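Local coordinates for protein 2-oxoglutarate carboxylase small subunit (Hydrogenobacter thermophilus, PDB 7KCT) that belongs to the biotin carboxylase family, contains an ATP-grasp fold, and binds adenosine-5'-diphosphate, bicarbonate ion and magnesium ion, at residues P162-A167 with I176-N181; L232-C237 with A250-L255; P358-I363 with I386-D391; R346-D351 with K424-L429. All coordinates share one frame; numbering follows the deposited sequence.

Contact 1 (P162-A167 with I176-N181). With ADP (adenosine-5'-diphosphate), chain C.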
# COMPACT_ATOMS: atom_id res chain seq x y z
N PRO A 162 -43.42 9.66 -0.64
CA PRO A 162 -42.49 10.79 -0.84
C PRO A 162 -41.83 10.83 -2.23
O PRO A 162 -41.74 9.80 -2.86
CB PRO A 162 -41.44 10.57 0.25
CG PRO A 162 -41.41 9.06 0.44
CD PRO A 162 -42.86 8.62 0.25
N VAL A 163 -41.41 12.01 -2.68
CA VAL A 163 -40.70 12.17 -3.94
C VAL A 163 -39.46 13.02 -3.69
O VAL A 163 -39.31 13.65 -2.63
CB VAL A 163 -41.56 12.84 -5.04
CG1 VAL A 163 -42.83 12.06 -5.28
CG2 VAL A 163 -41.87 14.29 -4.70
N LEU A 164 -38.60 13.07 -4.70
CA LEU A 164 -37.32 13.77 -4.66
C LEU A 164 -37.21 14.69 -5.87
O LEU A 164 -37.38 14.25 -7.01
CB LEU A 164 -36.17 12.76 -4.68
CG LEU A 164 -34.77 13.22 -4.33
CD1 LEU A 164 -34.75 13.69 -2.90
CD2 LEU A 164 -33.89 12.05 -4.48
N LEU A 165 -36.96 15.97 -5.63
CA LEU A 165 -36.53 16.86 -6.69
C LEU A 165 -35.01 16.79 -6.87
O LEU A 165 -34.25 16.67 -5.89
CB LEU A 165 -36.98 18.28 -6.38
CG LEU A 165 -38.46 18.54 -6.19
CD1 LEU A 165 -38.62 19.94 -5.64
CD2 LEU A 165 -39.16 18.36 -7.53
N LYS A 166 -34.56 16.83 -8.12
CA LYS A 166 -33.13 16.80 -8.44
C LYS A 166 -32.84 17.77 -9.58
O LYS A 166 -33.62 17.86 -10.54
CB LYS A 166 -32.69 15.41 -8.85
CG LYS A 166 -33.09 14.35 -7.86
CD LYS A 166 -32.85 12.91 -8.31
CE LYS A 166 -31.40 12.53 -8.32
NZ LYS A 166 -31.17 11.05 -8.46
N ALA A 167 -31.69 18.46 -9.49
CA ALA A 167 -31.18 19.23 -10.61
C ALA A 167 -30.78 18.29 -11.73
O ALA A 167 -29.96 17.39 -11.52
CB ALA A 167 -29.99 20.08 -10.16
N ILE A 176 -30.63 18.81 -4.48
CA ILE A 176 -31.45 17.62 -4.23
C ILE A 176 -32.31 17.87 -2.99
O ILE A 176 -31.81 18.37 -1.98
CB ILE A 176 -30.57 16.37 -4.02
CG1 ILE A 176 -29.87 16.01 -5.34
CG2 ILE A 176 -31.42 15.21 -3.44
CD1 ILE A 176 -28.73 15.04 -5.19
N ARG A 177 -33.61 17.53 -3.08
CA ARG A 177 -34.57 17.85 -2.02
C ARG A 177 -35.64 16.79 -1.86
O ARG A 177 -36.35 16.46 -2.82
CB ARG A 177 -35.26 19.18 -2.26
CG ARG A 177 -34.36 20.38 -2.30
CD ARG A 177 -33.84 20.78 -0.94
NE ARG A 177 -33.28 22.13 -1.02
CZ ARG A 177 -32.06 22.41 -1.49
NH1 ARG A 177 -31.26 21.43 -1.90
NH2 ARG A 177 -31.66 23.66 -1.56
N ILE A 178 -35.79 16.30 -0.63
CA ILE A 178 -36.87 15.36 -0.34
C ILE A 178 -38.16 16.13 -0.07
O ILE A 178 -38.14 17.12 0.66
CB ILE A 178 -36.50 14.48 0.87
CG1 ILE A 178 -35.26 13.65 0.55
CG2 ILE A 178 -37.65 13.58 1.26
CD1 ILE A 178 -34.50 13.13 1.81
N CYS A 179 -39.29 15.66 -0.60
CA CYS A 179 -40.58 16.33 -0.40
C CYS A 179 -41.61 15.28 -0.01
O CYS A 179 -41.88 14.36 -0.79
CB CYS A 179 -41.03 17.09 -1.66
SG CYS A 179 -39.74 18.06 -2.53
N ARG A 180 -42.17 15.40 1.19
CA ARG A 180 -43.07 14.38 1.73
C ARG A 180 -44.54 14.78 1.65
O ARG A 180 -45.41 13.97 1.97
CB ARG A 180 -42.66 14.05 3.16
CG ARG A 180 -41.28 13.34 3.20
CD ARG A 180 -40.92 12.82 4.56
NE ARG A 180 -39.55 12.33 4.64
CZ ARG A 180 -39.19 11.09 4.40
NH1 ARG A 180 -40.10 10.20 4.02
NH2 ARG A 180 -37.93 10.73 4.53
N ASN A 181 -44.82 15.99 1.18
CA ASN A 181 -46.18 16.44 0.95
C ASN A 181 -46.11 17.62 -0.01
O ASN A 181 -45.02 18.12 -0.31
CB ASN A 181 -46.88 16.84 2.25
CG ASN A 181 -46.10 17.86 3.02
OD1 ASN A 181 -45.85 18.97 2.54
ND2 ASN A 181 -45.69 17.49 4.23
PB ADP C . -25.19 13.72 -7.70
O1B ADP C . -25.07 15.00 -6.95
O2B ADP C . -24.50 12.42 -7.38
O3B ADP C . -25.37 13.89 -9.20
PA ADP C . -27.15 11.71 -7.64
O1A ADP C . -26.24 10.55 -7.78
O2A ADP C . -28.50 11.64 -8.35
O3A ADP C . -26.91 13.23 -7.36
O5' ADP C . -27.86 11.17 -5.99
C5' ADP C . -27.24 11.83 -4.83
C4' ADP C . -27.49 10.89 -3.72
O4' ADP C . -28.85 11.20 -3.33
C3' ADP C . -27.44 9.47 -4.13
O3' ADP C . -26.17 8.89 -3.81
C2' ADP C . -28.45 8.91 -3.13
O2' ADP C . -27.91 8.89 -1.75
C1' ADP C . -29.52 9.96 -3.07
N9 ADP C . -30.59 9.71 -4.07
C8 ADP C . -30.62 10.02 -5.44
N7 ADP C . -31.80 9.65 -6.00
C5 ADP C . -32.53 9.06 -4.96
C6 ADP C . -33.82 8.49 -4.90
N6 ADP C . -34.58 8.42 -6.02
N1 ADP C . -34.30 7.95 -3.75
C2 ADP C . -33.47 8.07 -2.68
N3 ADP C . -32.24 8.60 -2.58
C4 ADP C . -31.79 9.10 -3.76
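L164 and I178 face each other in the antiparallel beta hairpin of strands 163-167 and 176-179, joined by the glycine-rich loop of this ATP-grasp fold. Four backbone bonds tie V163 to C179 and L165 to R177. L164 with I178 and K166 with I176 form the alternating non-hydrogen-bonded pairs, and L164, K166 and I176 meet the adenosine-5'-diphosphate of chain C. L164 CB lies 4.1 Å from R177 O. Its CG stands anti to the backbone N (chi1 -166°), which swings the fork across to the partner strand, 4.0 Å from I176 CG2. From there CD1 lies 3.2 Å from R177 O and packs between I176 CG2 and I178 CG1, the latter at 3.5 Å. The other methyl, CD2, presses on the purine, 3.3 Å from C5 of the nucleotide. Leucine suits the place because one branch can grip the sheet and the other the base. On the opposite face L165 CD1 rests 3.8 Å from C179 SG, a leucine methyl against a compact thiol, beneath helix 182-200, where L185 touches L165 and E195 receives the R177 guanidinium. K166 needs a long, flexible cation: bent at chi3 (73°), it pairs with E208 and also reaches the nucleotide, where NZ donates to N7 at 2.9 Å and to O2A at 2.7 Å.

Contact 2 (L232-C237 with A250-L255)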
# COMPACT_ATOMS: atom_id res chain seq x y z
N LEU A 232 -16.51 -3.94 -14.05
CA LEU A 232 -15.62 -4.33 -12.97
C LEU A 232 -16.41 -4.42 -11.68
O LEU A 232 -15.95 -4.04 -10.61
CB LEU A 232 -14.43 -3.37 -12.85
CG LEU A 232 -13.52 -3.33 -14.09
CD1 LEU A 232 -12.43 -2.25 -13.95
CD2 LEU A 232 -12.90 -4.74 -14.35
N GLY A 233 -17.63 -4.96 -11.76
CA GLY A 233 -18.38 -5.16 -10.56
C GLY A 233 -18.83 -3.83 -9.98
O GLY A 233 -18.77 -2.78 -10.61
N GLU A 234 -19.32 -3.92 -8.75
CA GLU A 234 -19.99 -2.80 -8.14
C GLU A 234 -19.31 -2.37 -6.84
O GLU A 234 -18.42 -3.04 -6.31
CB GLU A 234 -21.48 -3.13 -7.91
CG GLU A 234 -21.83 -3.85 -6.64
CD GLU A 234 -21.33 -5.26 -6.57
OE1 GLU A 234 -21.60 -5.87 -5.53
OE2 GLU A 234 -20.65 -5.75 -7.51
N ARG A 235 -19.72 -1.21 -6.38
CA ARG A 235 -19.30 -0.66 -5.10
C ARG A 235 -20.53 -0.17 -4.37
O ARG A 235 -21.46 0.38 -4.98
CB ARG A 235 -18.34 0.51 -5.29
CG ARG A 235 -17.17 0.21 -6.21
CD ARG A 235 -16.31 1.50 -6.34
NE ARG A 235 -16.79 2.47 -7.34
CZ ARG A 235 -16.34 2.56 -8.60
NH1 ARG A 235 -15.43 1.74 -9.08
NH2 ARG A 235 -16.81 3.53 -9.39
N ASP A 236 -20.51 -0.29 -3.06
CA ASP A 236 -21.53 0.30 -2.20
C ASP A 236 -21.00 1.59 -1.58
O ASP A 236 -20.06 1.57 -0.78
CB ASP A 236 -21.92 -0.71 -1.12
CG ASP A 236 -23.10 -0.24 -0.29
OD1 ASP A 236 -23.29 0.99 -0.18
OD2 ASP A 236 -23.82 -1.10 0.26
N CYS A 237 -21.61 2.70 -1.94
CA CYS A 237 -21.21 4.02 -1.50
C CYS A 237 -22.32 4.70 -0.70
O CYS A 237 -22.50 5.91 -0.76
CB CYS A 237 -20.79 4.87 -2.70
SG CYS A 237 -19.62 3.98 -3.80
N ALA A 250 -16.15 -2.44 -1.80
CA ALA A 250 -16.27 -3.28 -2.98
C ALA A 250 -15.91 -4.71 -2.60
O ALA A 250 -14.98 -4.92 -1.80
CB ALA A 250 -15.37 -2.82 -4.15
N PRO A 251 -16.68 -5.71 -3.09
CA PRO A 251 -17.97 -5.52 -3.78
C PRO A 251 -18.98 -5.01 -2.76
O PRO A 251 -18.64 -4.90 -1.59
CB PRO A 251 -18.31 -6.94 -4.30
CG PRO A 251 -17.64 -7.87 -3.28
CD PRO A 251 -16.34 -7.13 -2.90
N SER A 252 -20.20 -4.71 -3.17
CA SER A 252 -21.29 -4.58 -2.22
C SER A 252 -21.43 -5.89 -1.45
O SER A 252 -21.04 -6.95 -1.93
CB SER A 252 -22.60 -4.26 -2.94
OG SER A 252 -23.21 -5.48 -3.43
N LEU A 253 -21.99 -5.81 -0.24
CA LEU A 253 -22.46 -7.02 0.44
C LEU A 253 -23.86 -7.42 0.02
O LEU A 253 -24.30 -8.54 0.29
CB LEU A 253 -22.46 -6.81 1.96
CG LEU A 253 -21.10 -6.34 2.51
CD1 LEU A 253 -21.25 -5.81 3.90
CD2 LEU A 253 -20.10 -7.51 2.48
N LEU A 254 -24.59 -6.50 -0.63
CA LEU A 254 -25.98 -6.77 -0.95
C LEU A 254 -26.11 -7.85 -2.01
O LEU A 254 -26.84 -8.83 -1.83
CB LEU A 254 -26.66 -5.49 -1.41
CG LEU A 254 -28.13 -5.58 -1.83
CD1 LEU A 254 -29.07 -5.73 -0.64
CD2 LEU A 254 -28.48 -4.36 -2.62
N LEU A 255 -25.43 -7.66 -3.13
CA LEU A 255 -25.62 -8.50 -4.30
C LEU A 255 -24.94 -9.86 -4.20
O LEU A 255 -23.78 -9.96 -3.78
CB LEU A 255 -25.11 -7.78 -5.54
CG LEU A 255 -25.73 -6.43 -5.88
CD1 LEU A 255 -25.11 -6.02 -7.19
CD2 LEU A 255 -27.22 -6.59 -5.98
O HOH W 1 -23.53 -3.47 0.77
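E234 and S252 meet tip to tip, the carboxylate of the glutamate at the end of a bent chain and the serine hydroxyl on a short one. CG of E234 sits between its own backbone N and carbonyl carbon (chi1 86°), and a further bend at chi2 brings OE1 against the loop 250-255. S252 OG donates to the anti lone pair of OE1 at 2.7 Å, and S252 N adds a weak, bent bond to the same oxygen. The hydroxyl in turn accepts from L255 N at 3.1 Å, nearly straight, which makes an ST motif and folds the loop ahead of helix 257-273. P251, entered through a cis peptide, slants across the carboxylate with its CB 3.7 Å from E234 OE1, while L255 CD1 lies 3.9 Å from that oxygen. R235 leaves the strand on the side away from the loop, though its CG still touches A250 CB at 4.1 Å, and its guanidinium binds E218, Q302, T308 and Q220. Serine suits the centre because one small group can both give and accept. With one firm and one weak donor on OE1 and a salt bridge from OE2 to R260, this buried glutamate is probably ionised, its charge shared between loop and helix 257-273.

Contact 3 (P358-I363 with I386-D391)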
# COMPACT_ATOMS: atom_id res chain seq x y z
N PRO A 358 -15.90 22.83 6.45
CA PRO A 358 -14.46 22.74 6.13
C PRO A 358 -13.55 23.36 7.19
O PRO A 358 -13.88 24.38 7.81
CB PRO A 358 -14.34 23.48 4.78
CG PRO A 358 -15.76 24.02 4.46
CD PRO A 358 -16.73 23.29 5.32
N SER A 359 -12.38 22.72 7.39
CA SER A 359 -11.42 23.10 8.44
C SER A 359 -10.19 23.67 7.72
O SER A 359 -9.41 22.91 7.12
CB SER A 359 -11.06 21.90 9.33
OG SER A 359 -10.22 22.24 10.43
N ILE A 360 -10.05 25.00 7.77
CA ILE A 360 -9.11 25.77 6.97
C ILE A 360 -7.89 26.07 7.83
O ILE A 360 -8.03 26.62 8.93
CB ILE A 360 -9.77 27.08 6.47
CG1 ILE A 360 -11.14 26.82 5.81
CG2 ILE A 360 -8.80 27.84 5.62
CD1 ILE A 360 -11.18 25.95 4.57
N GLY A 361 -6.70 25.78 7.31
CA GLY A 361 -5.51 25.76 8.15
C GLY A 361 -4.36 25.02 7.46
O GLY A 361 -4.36 24.85 6.24
N THR A 362 -3.37 24.66 8.27
CA THR A 362 -2.10 24.11 7.79
C THR A 362 -1.77 22.83 8.55
O THR A 362 -1.84 22.78 9.78
CB THR A 362 -0.97 25.13 7.97
OG1 THR A 362 -1.30 26.33 7.26
CG2 THR A 362 0.41 24.53 7.45
N ILE A 363 -1.42 21.78 7.82
CA ILE A 363 -1.09 20.51 8.47
C ILE A 363 0.23 20.67 9.20
O ILE A 363 1.21 21.16 8.63
CB ILE A 363 -1.02 19.39 7.42
CG1 ILE A 363 -2.44 19.16 6.88
CG2 ILE A 363 -0.49 18.14 8.03
CD1 ILE A 363 -2.58 17.93 5.96
N ILE A 386 -4.76 23.75 3.63
CA ILE A 386 -6.12 23.55 3.15
C ILE A 386 -6.68 24.95 2.90
O ILE A 386 -6.74 25.77 3.83
CB ILE A 386 -6.96 22.78 4.18
CG1 ILE A 386 -6.44 21.34 4.40
CG2 ILE A 386 -8.43 22.74 3.76
CD1 ILE A 386 -5.24 21.26 5.31
N THR A 387 -7.04 25.26 1.65
CA THR A 387 -7.61 26.54 1.25
C THR A 387 -9.12 26.44 1.13
O THR A 387 -9.67 25.34 1.00
CB THR A 387 -7.03 26.98 -0.11
OG1 THR A 387 -7.55 26.11 -1.11
CG2 THR A 387 -5.50 26.93 -0.10
N PRO A 388 -9.86 27.56 1.15
CA PRO A 388 -11.31 27.46 0.95
C PRO A 388 -11.72 27.17 -0.51
O PRO A 388 -12.87 26.77 -0.77
CB PRO A 388 -11.80 28.83 1.44
CG PRO A 388 -10.65 29.76 1.06
CD PRO A 388 -9.42 28.95 1.37
N TYR A 389 -10.81 27.31 -1.47
CA TYR A 389 -11.16 27.28 -2.90
C TYR A 389 -11.41 25.88 -3.45
O TYR A 389 -12.13 25.75 -4.46
CB TYR A 389 -10.01 27.92 -3.68
CG TYR A 389 -9.65 29.28 -3.23
CD1 TYR A 389 -10.50 30.35 -3.50
CD2 TYR A 389 -8.46 29.53 -2.56
CE1 TYR A 389 -10.20 31.59 -3.08
CE2 TYR A 389 -8.15 30.76 -2.14
CZ TYR A 389 -9.02 31.80 -2.41
OH TYR A 389 -8.70 33.06 -2.01
N TYR A 390 -10.88 24.83 -2.81
CA TYR A 390 -10.95 23.49 -3.36
C TYR A 390 -11.56 22.49 -2.39
O TYR A 390 -11.76 22.76 -1.20
CB TYR A 390 -9.56 22.96 -3.76
CG TYR A 390 -8.83 23.88 -4.65
CD1 TYR A 390 -9.32 24.22 -5.91
CD2 TYR A 390 -7.62 24.43 -4.24
CE1 TYR A 390 -8.62 25.11 -6.74
CE2 TYR A 390 -6.93 25.27 -5.03
CZ TYR A 390 -7.43 25.61 -6.29
OH TYR A 390 -6.71 26.47 -7.07
N ASP A 391 -11.87 21.32 -2.94
CA ASP A 391 -12.40 20.23 -2.14
C ASP A 391 -11.55 20.00 -0.88
O ASP A 391 -10.34 20.28 -0.84
CB ASP A 391 -12.52 18.92 -2.96
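I386 N donates to G361 O at 2.9 Å, the sound polar bond between strand 357-362 and the short strand 385-386 of the antiparallel sheet in the biotin carboxylase C-terminal domain. The return bond, from G361 N to I386 O, is weak at 3.5 Å, so the two backbones are only loosely paired. G361 has phi 163°, a region that residues with a side chain rarely occupy. Much of the remaining contact is made by I386, a buried residue whose branched chain lies on one face of the pair. Its CG2 touches S359 O at 3.5 Å, while CG1, anti to the carbonyl carbon (chi1 -64°), and a turn at chi2 lead CD1 toward I363. The two side chains cross at a slant, I386 CD1 meeting I363 CG1 at 3.8 Å. I360 works on the outer side: its CG2 lies 3.4 Å from I386 O, and its CD1 extends along the loop to P388 CA at 3.9 Å. An isoleucine can cover a backbone oxygen with one branch and a proline with the other. S359 OG bonds to K424 N, which links this strand to the start of the neighbouring turn. Beyond P388 the loop leads to D391, which touches adenosine-5'-diphosphate although its carboxylate is not modelled, and Y390 OH bonds to P64 O on the way. The rigid proline ring lies on Y389, with P388 CG 4.1 Å above the plane of the phenol ring and over its centre; Y389 CB sits in the same manner over the ring of Y390.

Contact 4 (R346-D351 with K424-L429). With ADP (adenosine-5'-diphosphate), chain D.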
# COMPACT_ATOMS: atom_id res chain seq x y z
N ARG A 346 -12.63 8.45 2.97
CA ARG A 346 -12.18 9.78 2.59
C ARG A 346 -11.76 10.51 3.83
O ARG A 346 -12.57 10.65 4.77
CB ARG A 346 -13.28 10.55 1.87
CG ARG A 346 -13.82 9.77 0.70
CD ARG A 346 -14.45 10.70 -0.27
NE ARG A 346 -15.10 9.99 -1.36
CZ ARG A 346 -15.67 10.63 -2.37
NH1 ARG A 346 -15.62 11.96 -2.38
NH2 ARG A 346 -16.31 9.95 -3.32
N ILE A 347 -10.51 10.95 3.86
CA ILE A 347 -9.96 11.74 4.95
C ILE A 347 -10.10 13.19 4.50
O ILE A 347 -9.29 13.67 3.70
CB ILE A 347 -8.50 11.42 5.24
CG1 ILE A 347 -8.24 9.93 5.23
CG2 ILE A 347 -8.08 12.07 6.52
CD1 ILE A 347 -8.95 9.24 6.21
N ASN A 348 -11.11 13.89 5.02
CA ASN A 348 -11.38 15.26 4.64
C ASN A 348 -10.99 16.19 5.76
O ASN A 348 -11.07 15.84 6.95
CB ASN A 348 -12.87 15.49 4.30
CG ASN A 348 -13.37 14.61 3.18
OD1 ASN A 348 -12.69 14.39 2.19
ND2 ASN A 348 -14.59 14.10 3.34
N ALA A 349 -10.58 17.39 5.39
CA ALA A 349 -10.32 18.46 6.35
C ALA A 349 -11.68 19.11 6.63
O ALA A 349 -12.09 20.04 5.95
CB ALA A 349 -9.33 19.48 5.80
N GLU A 350 -12.44 18.50 7.56
CA GLU A 350 -13.72 19.07 7.95
C GLU A 350 -14.06 18.61 9.36
O GLU A 350 -13.52 17.61 9.84
CB GLU A 350 -14.84 18.72 6.94
CG GLU A 350 -15.08 17.30 6.64
CD GLU A 350 -15.84 17.10 5.28
OE1 GLU A 350 -15.77 17.94 4.34
OE2 GLU A 350 -16.51 16.05 5.17
N ASP A 351 -14.94 19.36 10.04
CA ASP A 351 -15.27 19.03 11.42
C ASP A 351 -16.64 18.36 11.46
O ASP A 351 -17.66 19.05 11.33
CB ASP A 351 -15.25 20.28 12.30
CG ASP A 351 -15.37 19.96 13.81
OD1 ASP A 351 -15.76 18.81 14.16
OD2 ASP A 351 -15.12 20.85 14.65
N LYS A 424 -9.03 20.04 11.66
CA LYS A 424 -9.93 19.00 12.06
C LYS A 424 -10.13 18.08 10.86
O LYS A 424 -10.10 18.52 9.76
CB LYS A 424 -11.26 19.60 12.44
CG LYS A 424 -11.56 19.60 13.90
CD LYS A 424 -10.83 20.68 14.63
CE LYS A 424 -11.40 20.87 16.03
NZ LYS A 424 -12.38 21.97 16.01
N THR A 425 -10.34 16.80 11.08
CA THR A 425 -10.56 15.89 9.97
C THR A 425 -11.70 14.91 10.27
O THR A 425 -12.14 14.82 11.36
CB THR A 425 -9.27 15.06 9.58
OG1 THR A 425 -9.08 13.99 10.48
CG2 THR A 425 -8.03 15.85 9.46
N THR A 426 -12.03 14.02 9.32
CA THR A 426 -13.01 12.97 9.51
C THR A 426 -12.46 11.73 10.20
O THR A 426 -13.23 10.79 10.42
CB THR A 426 -13.59 12.52 8.17
OG1 THR A 426 -12.50 12.24 7.30
CG2 THR A 426 -14.44 13.60 7.56
N ILE A 427 -11.16 11.68 10.55
CA ILE A 427 -10.58 10.43 11.05
C ILE A 427 -11.30 9.92 12.30
O ILE A 427 -11.68 8.73 12.33
CB ILE A 427 -9.07 10.60 11.27
CG1 ILE A 427 -8.38 10.65 9.92
CG2 ILE A 427 -8.52 9.46 12.15
CD1 ILE A 427 -6.90 11.08 9.98
N PRO A 428 -11.52 10.72 13.34
CA PRO A 428 -12.19 10.15 14.52
C PRO A 428 -13.60 9.60 14.22
O PRO A 428 -13.99 8.54 14.74
CB PRO A 428 -12.24 11.31 15.51
CG PRO A 428 -11.16 12.31 15.03
CD PRO A 428 -11.08 12.11 13.53
N LEU A 429 -14.37 10.30 13.39
CA LEU A 429 -15.67 9.75 12.99
C LEU A 429 -15.51 8.43 12.26
O LEU A 429 -16.27 7.49 12.48
CB LEU A 429 -16.41 10.76 12.10
CG LEU A 429 -17.66 10.26 11.38
CD1 LEU A 429 -18.84 10.33 12.35
CD2 LEU A 429 -17.90 11.08 10.14
PB ADP D . -17.29 10.85 -7.09
O1B ADP D . -16.03 10.77 -7.93
O2B ADP D . -17.90 9.63 -6.44
O3B ADP D . -18.30 11.85 -7.56
PA ADP D . -17.37 13.21 -5.36
O1A ADP D . -16.76 14.05 -4.29
O2A ADP D . -18.81 13.36 -5.83
O3A ADP D . -16.88 11.71 -5.51
O5' ADP D . -16.55 14.15 -6.89
C5' ADP D . -15.29 14.84 -6.50
C4' ADP D . -15.17 16.20 -7.01
O4' ADP D . -15.88 16.48 -8.19
C3' ADP D . -15.80 17.07 -5.77
O3' ADP D . -15.10 18.18 -5.65
C2' ADP D . -17.24 17.25 -6.41
O2' ADP D . -17.81 18.42 -6.06
C1' ADP D . -16.77 17.45 -7.88
N9 ADP D . -17.81 17.11 -8.93
C8 ADP D . -18.59 15.94 -9.07
N7 ADP D . -19.45 15.99 -10.13
C5 ADP D . -19.19 17.21 -10.71
C6 ADP D . -19.77 17.84 -11.83
N6 ADP D . -20.75 17.20 -12.56
N1 ADP D . -19.34 19.09 -12.22
C2 ADP D . -18.37 19.65 -11.41
N3 ADP D . -17.73 19.18 -10.31
C4 ADP D . -18.18 17.93 -9.99
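T426 and R346 begin the polar group: T426 OG1 donates to R346 O at 3.0 Å, in the carbonyl plane and on a lone pair, and accepts from N348 N at 3.1 Å. Lying between the backbone N and carbonyl carbon (chi1 51°), the hydroxyl can bridge two polar groups of the strand backbone, a task that suits threonine. A weak bond from T426 N to N348 O supplements it. T425 OG1 accepts from I427 N at 3.1 Å, capping helix 427-435. The ionic group is D351 with K424. Their chains run side by side, and K424 NZ reaches D351 OD2 at 3.3 Å from above the carboxylate plane, while D351 OD1 takes K353 N. I347 CG2 makes an apolar contact with I427 CG1 at 3.7 Å; the aliphatic carbons T426 CG2 and E350 CG also touch, the E350 carboxylate turning to R241 and S392. At the ligand, R346 stretches away from the helix, held by E248 at NE and E304 at NH2; NH2 donates to O3A of adenosine-5'-diphosphate in chain D at 2.9 Å and NH1 to its O1A at 3.1 Å. The contact thus seats the start of helix 427-435 on strand 341-351, which pairs with strands 244-250 and 393-401, while I420 of strand 419-420 touches I347, T425 and I427.

How the contacts relate
Contacts 1 and 2 come first along the chain, both in the ATP-grasp part, with centres about 26 Å apart. Contacts 3 and 4 follow in the biotin carboxylase C-terminal part, and all of contact 3 falls between the two halves of contact 4. These two touch, centres about 12 Å apart: S359 N bonds to A349 O, and strands 341-351 and 357-362 are neighbours in one sheet. Strand 244-250, which leads into 250-255, also pairs with 341-351, so one sheet spans both parts. Contacts 1 and 4, whose centres are about 29 Å apart, each touch a different adenosine-5'-diphosphate, and D391 of contact 3 belongs to the pocket that R346 serves.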